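Local coordinates for ABC-type branched-chain amino acid transport systems periplasmic component-like protein (Thermomonospora curvata, PDB 4N03), which binds palmitic acid and probably delivers fatty acids to an ABC transporter in the membrane, at residues A[39-43]-A[44-48]; A[83-86]-A[87-90]; A[174-177]-A[178-182]; A[203-206]-A[207-210]; A[306-309]-A[310-313]. All coordinates share one frame; numbering follows the deposited sequence.

The five contacts are short turns at the ends of strands or the starts of helices, and they follow one another along the chain. Contacts 1 and 2 follow the C-terminal ends of the neighbouring strands 33-40 and 74-81 of the four-stranded sheet, their centres about 11 Å apart. Contacts 3 and 4 occupy the same position on strands 170-176 and 198-204 of the mixed sheet, centres about 10 Å apart. Contact 5, at the start of helix 309-330, has its centre about 14 Å from that of contact 1 and about 24 Å from that of contact 4. Contacts 1, 2, 3 and 5 touch palmitate, so segments following strands of both sheets reach it, consistent with a ligand held between two lobes.

Contact 1. Residues A[39-43]-A[44-48]; sequences ATDLT and GVYAP. With PLM (palmitic acid), chain B.
Gly44 gives its N-H to Asp41 OD1 at 2.7 Å, on the syn lone pair and nearly straight (164°). The same oxygen takes Thr43 N from above the carboxylate plane, at 3.0 Å, which makes an Asx turn at the end of the strand. A side chain on Gly44 would run into Asp41 OD2, so glycine suits the spot. Val45 follows in the type I turn from Gly44 to Ala47, its side chain turned from Asp41, toward Tyr84 and Gln234. Tyr46, the N-cap residue, donates its backbone N-H to Asp41 OD2 at 2.8 Å, on the anti side but 30° out of the carboxylate plane. Asp41 reaches all three amides because CG stands opposite its own N (chi1 -179°), extending the carboxylate across the turn. An alanine at this position would remove both oxygens, and the N-H groups of Thr43, Gly44 and Tyr46 would probably lose their common acceptor, leaving the turn freer to move. The Tyr46 ring lies flat against palmitate, with C4 of the lipid 3.6 Å above the centre of one face, while its OH bonds to Ser256. Ala47 sets its small CB 3.3 Å from Leu42 O, and a water joins Leu42 O to Ala47 O. The turn links strand 33-40 to helix 47-66 in a beta-alpha-beta unit; beside it, Asp41 packs on Leu107 of strand 103-107 and Tyr46 on Pro232 of helix 232-244.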
# COMPACT_ATOMS: atom_id res chain seq x y z
N ALA A 39 11.25 4.86 5.76
CA ALA A 39 11.65 5.57 4.52
C ALA A 39 10.38 5.83 3.74
O ALA A 39 9.82 4.89 3.17
CB ALA A 39 12.65 4.76 3.73
N THR A 40 9.92 7.07 3.69
CA THR A 40 8.62 7.38 3.19
C THR A 40 8.68 8.57 2.23
O THR A 40 9.72 9.07 1.95
CB THR A 40 7.65 7.62 4.40
OG1 THR A 40 6.30 7.65 3.95
CG2 THR A 40 7.96 8.93 5.15
N ASP A 41 7.50 8.95 1.72
CA ASP A 41 7.36 10.17 0.94
C ASP A 41 6.54 11.17 1.76
O ASP A 41 5.36 10.97 1.96
CB ASP A 41 6.67 9.94 -0.40
CG ASP A 41 6.56 11.18 -1.21
OD1 ASP A 41 7.28 12.15 -0.89
OD2 ASP A 41 5.75 11.21 -2.16
N LEU A 42 7.20 12.26 2.16
CA LEU A 42 6.55 13.36 2.86
C LEU A 42 6.40 14.59 2.00
O LEU A 42 5.83 15.59 2.48
CB LEU A 42 7.30 13.72 4.15
CG LEU A 42 7.42 12.59 5.14
CD1 LEU A 42 8.21 13.05 6.35
CD2 LEU A 42 6.06 12.04 5.54
N THR A 43 6.93 14.60 0.78
CA THR A 43 7.04 15.81 -0.02
C THR A 43 6.63 15.68 -1.48
O THR A 43 6.31 16.67 -2.11
CB THR A 43 8.45 16.38 0.07
OG1 THR A 43 9.41 15.38 -0.23
CG2 THR A 43 8.69 17.06 1.40
N GLY A 44 6.65 14.47 -2.02
CA GLY A 44 6.31 14.22 -3.41
C GLY A 44 4.86 13.91 -3.63
O GLY A 44 3.98 14.31 -2.85
N VAL A 45 4.59 13.13 -4.69
CA VAL A 45 3.22 12.83 -5.07
C VAL A 45 2.42 12.13 -3.97
O VAL A 45 1.23 12.20 -3.97
CB VAL A 45 3.18 12.09 -6.41
CG1 VAL A 45 3.67 10.68 -6.24
CG2 VAL A 45 1.75 12.08 -7.00
N TYR A 46 3.10 11.41 -3.08
CA TYR A 46 2.40 10.71 -2.00
C TYR A 46 2.48 11.40 -0.64
O TYR A 46 2.09 10.81 0.34
CB TYR A 46 2.86 9.25 -1.91
CG TYR A 46 2.37 8.48 -3.09
CD1 TYR A 46 1.04 8.25 -3.25
CD2 TYR A 46 3.22 8.00 -4.08
CE1 TYR A 46 0.53 7.57 -4.34
CE2 TYR A 46 2.73 7.29 -5.18
CZ TYR A 46 1.39 7.08 -5.31
OH TYR A 46 0.88 6.36 -6.34
N ALA A 47 2.95 12.64 -0.60
CA ALA A 47 3.14 13.38 0.67
C ALA A 47 2.04 13.19 1.74
O ALA A 47 2.38 12.85 2.85
CB ALA A 47 3.34 14.87 0.39
N PRO A 48 0.75 13.39 1.41
CA PRO A 48 -0.19 13.33 2.55
C PRO A 48 -0.37 11.89 3.05
O PRO A 48 -0.65 11.67 4.22
CB PRO A 48 -1.50 13.83 1.94
CG PRO A 48 -1.39 13.54 0.47
CD PRO A 48 0.08 13.80 0.17
C1 PLM B . 3.96 2.41 -5.47
O1 PLM B . 3.77 1.18 -5.29
O2 PLM B . 5.04 2.92 -5.84
C2 PLM B . 2.86 3.37 -5.06
C3 PLM B . 2.98 3.58 -3.49
C4 PLM B . 1.81 4.34 -2.90
C5 PLM B . 1.96 4.58 -1.44
C6 PLM B . 0.80 5.26 -0.69
C7 PLM B . -0.14 4.21 -0.11
C8 PLM B . -1.42 4.73 0.48
C9 PLM B . -2.21 3.74 1.32
CA PLM B . -3.25 2.90 0.54
CB PLM B . -3.73 1.73 1.49
CC PLM B . -3.60 0.34 0.78
CD PLM B . -3.52 -0.84 1.73
CE PLM B . -3.36 -2.21 1.10
CF PLM B . -2.67 -3.18 2.08
CG PLM B . -3.62 -3.86 3.06
O HOH W 1 3.76 15.25 4.27

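Contact 2. Residues A[83-86]-A[87-90]; sequences GYDP and QKAV. With PLM (palmitic acid), chain B.
The backbone turns from an extended Asp85 into helix 86-96, where Ala89 N reaches Asp85 O at 3.1 Å and Val90 N reaches Pro86 O at 3.0 Å. This is a helix N-cap: Asp85 OD2 accepts the N-H of Lys88, three residues on, at 2.9 Å, approached on the anti side and 24° out of the carboxylate plane. CG of Asp85 lies opposite its backbone N (chi1 178°), which swings the acid over the first turn, where amide hydrogens still lack helical acceptors. Pro86 suits the first helical position because it has no N-H that would need a partner. The Lys88 chain crosses the aspartate at about a right angle and bends back; in the conformer given, NZ makes a long salt bridge to Asp85 OD2, which the alternate positions of both side chains leave doubtful. On the other carboxylate oxygen, a water donates to Asp85 OD1 and accepts from Gln87 N, extending the cap to a second amide. Ala89, small and buried, faces back toward the turn and packs on Met111 of helix 109-122. Just ahead of the cap, Tyr84 points the other way, into the ligand site, where its OH donates to O2 of palmitate at 2.6 Å, with that oxygen at the ring edge and in its plane.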
# COMPACT_ATOMS: atom_id res chain seq x y z
N GLY A 83 10.97 11.40 -0.94
CA GLY A 83 10.31 12.26 -1.89
C GLY A 83 9.75 11.53 -3.11
O GLY A 83 9.46 12.11 -4.15
N TYR A 84 9.53 10.23 -2.98
CA TYR A 84 9.16 9.35 -4.10
C TYR A 84 10.22 9.39 -5.22
O TYR A 84 9.88 9.48 -6.38
CB TYR A 84 7.72 9.60 -4.61
CG TYR A 84 7.10 8.40 -5.29
CD1 TYR A 84 6.75 7.30 -4.58
CD2 TYR A 84 6.81 8.42 -6.64
CE1 TYR A 84 6.20 6.17 -5.18
CE2 TYR A 84 6.22 7.31 -7.26
CZ TYR A 84 5.92 6.20 -6.52
OH TYR A 84 5.35 5.12 -7.16
N ASP A 85 11.46 9.24 -4.79
CA ASP A 85 12.61 9.14 -5.69
C ASP A 85 13.51 7.96 -5.31
O ASP A 85 13.94 7.82 -4.15
CB ASP A 85 13.47 10.39 -5.62
CG ASP A 85 14.68 10.25 -6.53
OD1 ASP A 85 14.48 10.27 -7.76
OD2 ASP A 85 15.77 10.07 -6.04
N PRO A 86 13.75 7.00 -6.26
CA PRO A 86 14.53 5.80 -5.92
C PRO A 86 16.00 6.02 -5.54
O PRO A 86 16.49 5.41 -4.58
CB PRO A 86 14.41 4.92 -7.15
CG PRO A 86 13.47 5.56 -8.07
CD PRO A 86 13.10 6.94 -7.56
N GLN A 87 16.68 6.97 -6.18
CA GLN A 87 18.06 7.25 -5.80
C GLN A 87 18.14 7.78 -4.36
O GLN A 87 19.01 7.41 -3.59
CB GLN A 87 18.67 8.24 -6.73
CG GLN A 87 20.18 8.38 -6.50
CD GLN A 87 20.95 9.10 -7.61
OE1 GLN A 87 22.03 9.67 -7.37
NE2 GLN A 87 20.44 9.02 -8.84
N LYS A 88 17.24 8.66 -3.99
CA LYS A 88 17.24 9.16 -2.62
C LYS A 88 16.94 8.04 -1.62
O LYS A 88 17.52 8.00 -0.53
CB LYS A 88 16.20 10.19 -2.50
CG LYS A 88 16.41 11.30 -3.45
CD LYS A 88 16.05 12.53 -2.72
CE LYS A 88 16.30 13.67 -3.63
NZ LYS A 88 15.41 13.78 -4.74
N ALA A 89 16.00 7.15 -1.98
CA ALA A 89 15.71 5.99 -1.14
C ALA A 89 16.95 5.14 -0.87
O ALA A 89 17.15 4.62 0.20
CB ALA A 89 14.62 5.13 -1.76
N VAL A 90 17.75 4.91 -1.91
CA VAL A 90 19.01 4.19 -1.76
C VAL A 90 19.99 4.85 -0.79
O VAL A 90 20.60 4.20 0.06
CB VAL A 90 19.69 3.97 -3.08
CG1 VAL A 90 21.08 3.37 -2.92
CG2 VAL A 90 18.87 3.05 -3.98
C1 PLM B . 3.96 2.41 -5.47
O1 PLM B . 3.77 1.18 -5.29
O2 PLM B . 5.04 2.92 -5.84
C2 PLM B . 2.86 3.37 -5.06
C3 PLM B . 2.98 3.58 -3.49
C4 PLM B . 1.81 4.34 -2.90
C5 PLM B . 1.96 4.58 -1.44
C6 PLM B . 0.80 5.26 -0.69
C7 PLM B . -0.14 4.21 -0.11
C8 PLM B . -1.42 4.73 0.48
C9 PLM B . -2.21 3.74 1.32
CA PLM B . -3.25 2.90 0.54
CB PLM B . -3.73 1.73 1.49
CC PLM B . -3.60 0.34 0.78
CD PLM B . -3.52 -0.84 1.73
CE PLM B . -3.36 -2.21 1.10
CF PLM B . -2.67 -3.18 2.08
CG PLM B . -3.62 -3.86 3.06
O HOH W 2 15.89 8.32 -8.83

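Contact 3. Residues A[174-177]-A[178-182]; sequences VYFE and GDYGG. With PLM (palmitic acid), chain B.
Phe176 brings CD2 of its ring to 3.7 Å from CD2 of Tyr180; the two rings meet obliquely, with planes at 89° and centroids 5.8 Å apart. Tyr180 carries CG opposite its backbone N (chi1 160°), which lays the ring beside the head of the lipid: palmitate C2 lies over one face, 3.6 Å from CD2, and the phenol OH bonds to Ala230 O. An alanine here would probably leave Phe176 without its aromatic neighbour and lose the ring's cover over palmitate C2, while Ala230 O would lose the Tyr180 hydroxyl. Glycines serve the tight turn. Gly178 has a positive phi (96°) at which a side chain would strike the preceding carbonyl. Gly181 packs against the strand so closely that a CB would collide with Phe176 O and Tyr175 CB; its CA makes a C-H...O contact with Phe176 O at 3.0 Å. Tyr175 packs beside Gly181, its CD2 lying 3.7 Å from Gly181 C. A water bridges the turn, donating to Glu177 O and accepting from Tyr180 N. The segment carries strand 170-176 into helix 179-195 of a beta-alpha-beta unit; strand 170-176 lies between strands 198-204 and 225-229, and Phe176 also reaches Gln234 of helix 232-244.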
# COMPACT_ATOMS: atom_id res chain seq x y z
N VAL A 174 -3.99 4.20 -17.69
CA VAL A 174 -2.97 5.20 -17.49
C VAL A 174 -2.14 4.74 -16.32
O VAL A 174 -2.72 4.52 -15.22
CB VAL A 174 -3.62 6.57 -17.18
CG1 VAL A 174 -2.55 7.62 -16.87
CG2 VAL A 174 -4.50 7.05 -18.33
N TYR A 175 -0.82 4.60 -16.45
CA TYR A 175 -0.05 3.93 -15.40
C TYR A 175 1.31 4.54 -15.22
O TYR A 175 2.01 4.82 -16.24
CB TYR A 175 0.03 2.39 -15.73
CG TYR A 175 0.88 2.06 -16.94
CD1 TYR A 175 0.39 2.13 -18.23
CD2 TYR A 175 2.21 1.73 -16.76
CE1 TYR A 175 1.23 1.87 -19.34
CE2 TYR A 175 3.04 1.47 -17.87
CZ TYR A 175 2.54 1.56 -19.14
OH TYR A 175 3.40 1.34 -20.23
N PHE A 176 1.78 4.62 -13.98
CA PHE A 176 3.13 4.98 -13.69
C PHE A 176 4.04 3.88 -14.25
O PHE A 176 3.97 2.73 -13.87
CB PHE A 176 3.37 5.10 -12.19
CG PHE A 176 2.94 6.37 -11.49
CD1 PHE A 176 2.45 7.46 -12.14
CD2 PHE A 176 3.09 6.44 -10.12
CE1 PHE A 176 2.12 8.61 -11.43
CE2 PHE A 176 2.75 7.58 -9.39
CZ PHE A 176 2.25 8.64 -10.06
N GLU A 177 4.98 4.27 -15.10
CA GLU A 177 5.93 3.34 -15.68
C GLU A 177 6.70 2.60 -14.58
O GLU A 177 7.04 3.15 -13.52
CB GLU A 177 6.89 4.12 -16.63
CG GLU A 177 7.74 5.19 -15.95
CD GLU A 177 8.85 5.81 -16.77
OE1 GLU A 177 8.86 5.75 -17.99
OE2 GLU A 177 9.76 6.39 -16.13
N GLY A 178 6.98 1.32 -14.84
CA GLY A 178 7.77 0.52 -13.94
C GLY A 178 6.94 -0.32 -12.97
O GLY A 178 5.81 -0.68 -13.26
N ASP A 179 7.53 -0.62 -11.83
CA ASP A 179 7.03 -1.65 -10.91
C ASP A 179 5.60 -1.52 -10.48
O ASP A 179 4.92 -2.52 -10.27
CB ASP A 179 7.82 -1.55 -9.54
CG ASP A 179 9.11 -2.28 -9.55
OD1 ASP A 179 9.52 -2.86 -10.61
OD2 ASP A 179 9.78 -2.30 -8.54
N TYR A 180 5.16 -0.29 -10.20
CA TYR A 180 3.79 -0.09 -9.69
C TYR A 180 2.81 -0.17 -10.87
O TYR A 180 2.01 -1.11 -10.96
CB TYR A 180 3.70 1.25 -8.92
CG TYR A 180 2.33 1.84 -8.73
CD1 TYR A 180 1.17 1.09 -8.64
CD2 TYR A 180 2.19 3.21 -8.58
CE1 TYR A 180 -0.07 1.67 -8.44
CE2 TYR A 180 0.97 3.80 -8.33
CZ TYR A 180 -0.15 3.05 -8.27
OH TYR A 180 -1.40 3.62 -8.03
N GLY A 181 2.84 0.80 -11.77
CA GLY A 181 1.86 0.81 -12.84
C GLY A 181 1.94 -0.39 -13.74
O GLY A 181 0.94 -0.87 -14.21
N GLY A 182 3.18 -0.86 -13.96
CA GLY A 182 3.39 -2.03 -14.81
C GLY A 182 2.83 -3.29 -14.21
O GLY A 182 2.33 -4.15 -14.93
C1 PLM B . 3.96 2.41 -5.47
O1 PLM B . 3.77 1.18 -5.29
O2 PLM B . 5.04 2.92 -5.84
C2 PLM B . 2.86 3.37 -5.06
C3 PLM B . 2.98 3.58 -3.49
C4 PLM B . 1.81 4.34 -2.90
C5 PLM B . 1.96 4.58 -1.44
C6 PLM B . 0.80 5.26 -0.69
C7 PLM B . -0.14 4.21 -0.11
C8 PLM B . -1.42 4.73 0.48
C9 PLM B . -2.21 3.74 1.32
CA PLM B . -3.25 2.90 0.54
CB PLM B . -3.73 1.73 1.49
CC PLM B . -3.60 0.34 0.78
CD PLM B . -3.52 -0.84 1.73
CE PLM B . -3.36 -2.21 1.10
CF PLM B . -2.67 -3.18 2.08
CG PLM B . -3.62 -3.86 3.06
O HOH W 3 5.78 2.29 -11.16

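Contact 4. Residues A[203-206]-A[207-210]; sequences PIKP and TDRD
Lys205 N donates to Asp208 OD2 at 2.9 Å in a nearly straight bond (169°), the oxygen being met from above the carboxylate plane. The backbone answers in the reverse direction: Asp208 N gives its hydrogen to Lys205 O, also at 2.9 Å, and reaches that oxygen from well above the carbonyl plane. The two bonds pin Lys205 and Asp208 together at both ends of a type I beta turn. The carboxylate reaches Lys205 N because CG of Asp208 lies opposite the carbonyl carbon, beside its own N (chi1 -68°), so the acid folds back over the start of the turn. An aspartate fits well, since its short side chain spans just this distance. Pro206 fills the second place of the turn, where its ring holds phi near the -60° the turn requires and where no N-H is needed. Thr207 follows at the third place on the surface, with OG1 alongside CB of Lys205 at 3.8 Å. Ile204 closes the buried side: its CB lies 3.6 Å from Asp208 OD2, and the branched chain continues into the interior. The Lys205 chain leads outward instead, and its NZ forms a salt bridge with Glu177, while Asp208 OD2 stays 6.2 Å from Lys205 NZ. Here edge strand 198-204 of the mixed sheet ends and the chain turns toward helix 212-220. Ile204 packs on Val174 and Phe176 of strand 170-176, Pro206 touches Tyr84, in the loop between strand 74-81 and helix 86-96, and Gln234 of helix 232-244 bonds to Asp208 O.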
# COMPACT_ATOMS: atom_id res chain seq x y z
N PRO A 203 1.48 5.06 -20.64
CA PRO A 203 2.46 5.23 -19.59
C PRO A 203 2.65 6.70 -19.22
O PRO A 203 2.64 7.57 -20.08
CB PRO A 203 3.75 4.71 -20.21
CG PRO A 203 3.54 4.87 -21.66
CD PRO A 203 2.09 4.61 -21.91
N ILE A 204 2.84 6.96 -17.92
CA ILE A 204 3.09 8.30 -17.39
C ILE A 204 4.19 8.15 -16.35
O ILE A 204 4.58 7.09 -15.91
CB ILE A 204 1.86 9.01 -16.85
CG1 ILE A 204 1.21 8.21 -15.74
CG2 ILE A 204 0.84 9.30 -17.95
CD1 ILE A 204 0.36 9.02 -14.80
N LYS A 205 4.68 9.29 -15.94
CA LYS A 205 5.64 9.40 -14.83
C LYS A 205 5.00 10.17 -13.66
O LYS A 205 4.08 10.92 -13.86
CB LYS A 205 6.89 10.13 -15.31
CG LYS A 205 7.68 9.34 -16.38
CD LYS A 205 8.94 10.08 -16.89
CE LYS A 205 9.82 9.28 -17.91
NZ LYS A 205 9.19 8.53 -19.07
N PRO A 206 5.55 10.01 -12.45
CA PRO A 206 4.99 10.70 -11.30
C PRO A 206 5.06 12.21 -11.38
O PRO A 206 4.25 12.90 -10.78
CB PRO A 206 5.82 10.14 -10.14
CG PRO A 206 6.31 8.84 -10.62
CD PRO A 206 6.58 9.04 -12.05
N THR A 207 5.97 12.70 -12.21
CA THR A 207 6.14 14.13 -12.48
C THR A 207 5.17 14.67 -13.54
O THR A 207 5.18 15.86 -13.87
CB THR A 207 7.60 14.38 -12.89
OG1 THR A 207 8.02 13.42 -13.84
CG2 THR A 207 8.51 14.36 -11.68
N ASP A 208 4.31 13.82 -14.10
CA ASP A 208 3.27 14.26 -15.01
C ASP A 208 2.08 14.70 -14.16
O ASP A 208 1.37 13.86 -13.65
CB ASP A 208 2.94 13.14 -16.00
CG ASP A 208 4.08 12.87 -16.97
OD1 ASP A 208 4.86 13.79 -17.33
OD2 ASP A 208 4.18 11.71 -17.42
N ARG A 209 1.87 16.01 -14.06
CA ARG A 209 0.94 16.62 -13.13
C ARG A 209 -0.42 16.80 -13.79
O ARG A 209 -1.44 16.88 -13.10
CB ARG A 209 1.47 18.01 -12.71
CG ARG A 209 2.84 17.98 -12.04
CD ARG A 209 3.29 19.33 -11.48
NE ARG A 209 2.42 19.79 -10.39
CZ ARG A 209 2.52 19.38 -9.13
NH1 ARG A 209 3.47 18.56 -8.72
NH2 ARG A 209 1.67 19.87 -8.25
N ASP A 210 -0.45 16.92 -15.09
CA ASP A 210 -1.63 17.33 -15.83
C ASP A 210 -2.00 16.20 -16.77
O ASP A 210 -1.21 15.85 -17.65
CB ASP A 210 -1.24 18.59 -16.62
CG ASP A 210 -2.38 19.25 -17.32
OD1 ASP A 210 -3.43 18.66 -17.57
OD2 ASP A 210 -2.20 20.45 -17.65

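Contact 5. Residues A[306-309]-A[310-313]; sequences PLDS and GVVN
Asp308, the N-cap residue of helix 309-330, offers OD1 to two amides of the first turn, those of Val311 and Gly310. Val311 N lies nearly along the C-O axis of OD1, 3.1 Å away, its N-H bent (140°), and Gly310 N lies 2.8 Å from OD1 in a weak, sharply bent bond (116°). Val311 N also makes a weak bond to Asp308 O. CG of Asp308 sits between its backbone N and carbonyl carbon (chi1 66°), which turns the carboxylate onto the open end of the helix, where the amide dipoles would be expected to favour its negative charge. The other oxygen, OD2, bonds to Ser52, so both carboxylate oxygens have partners. Among the regular helical bonds, Asn313 N reaches Ser309 O at 3.1 Å, starting the i to i+4 pattern.

Close packing makes up the rest. Val311 has CG2 3.7 Å from Asp308 OD1 and CB 3.4 Å from Asp308 O; a compact branched residue covers the cap from that flank. Gly310 presents bare backbone near palmitate, and a side chain there would come within a tight 3.0 Å of Asp308 OD1. The cap joins the loop after helix 289-301 to helix 309-330: Leu307 packs on Ala295 and Tyr298 of the former, Val311 on Ser52 and Ala56 of helix 47-66, and Asn313 ND2 bonds to Ser129 of strand 126-129.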
# COMPACT_ATOMS: atom_id res chain seq x y z
N PRO A 306 -6.29 14.85 8.38
CA PRO A 306 -7.46 14.05 8.08
C PRO A 306 -7.20 12.54 8.14
O PRO A 306 -6.14 12.08 7.78
CB PRO A 306 -7.80 14.48 6.65
CG PRO A 306 -7.30 15.88 6.56
CD PRO A 306 -6.02 15.86 7.34
N LEU A 307 -8.16 11.80 8.64
CA LEU A 307 -8.13 10.36 8.56
C LEU A 307 -8.13 9.93 7.10
O LEU A 307 -8.75 10.57 6.26
CB LEU A 307 -9.31 9.73 9.28
CG LEU A 307 -9.33 9.92 10.79
CD1 LEU A 307 -10.68 9.49 11.30
CD2 LEU A 307 -8.25 9.12 11.47
N ASP A 308 -7.43 8.83 6.75
CA ASP A 308 -7.38 8.30 5.41
C ASP A 308 -6.96 6.86 5.47
O ASP A 308 -6.68 6.32 6.55
CB ASP A 308 -6.49 9.17 4.51
CG ASP A 308 -5.04 9.16 4.88
OD1 ASP A 308 -4.53 8.13 5.38
OD2 ASP A 308 -4.36 10.19 4.62
N SER A 309 -6.90 6.21 4.32
CA SER A 309 -6.64 4.78 4.29
C SER A 309 -5.16 4.50 4.59
O SER A 309 -4.81 3.39 4.99
CB SER A 309 -7.12 4.21 2.98
OG SER A 309 -8.53 4.28 2.90
N GLY A 310 -4.28 5.50 4.47
CA GLY A 310 -2.92 5.37 4.90
C GLY A 310 -2.77 5.21 6.40
O GLY A 310 -1.85 4.55 6.90
N VAL A 311 -3.69 5.80 7.18
CA VAL A 311 -3.69 5.60 8.62
C VAL A 311 -3.83 4.09 8.93
O VAL A 311 -3.14 3.56 9.78
CB VAL A 311 -4.77 6.45 9.31
CG1 VAL A 311 -4.84 6.14 10.81
CG2 VAL A 311 -4.51 7.95 9.09
N VAL A 312 -4.80 3.47 8.29
CA VAL A 312 -5.01 2.03 8.48
C VAL A 312 -3.75 1.23 8.11
O VAL A 312 -3.30 0.38 8.84
CB VAL A 312 -6.23 1.52 7.65
CG1 VAL A 312 -6.51 0.07 7.99
CG2 VAL A 312 -7.46 2.34 7.93
N ASN A 313 -3.17 1.57 6.96
CA ASN A 313 -1.98 0.90 6.48
C ASN A 313 -0.81 1.02 7.42
O ASN A 313 -0.12 0.05 7.71
CB ASN A 313 -1.62 1.45 5.09
CG ASN A 313 -0.41 0.77 4.50
OD1 ASN A 313 -0.36 -0.48 4.32
ND2 ASN A 313 0.54 1.53 4.16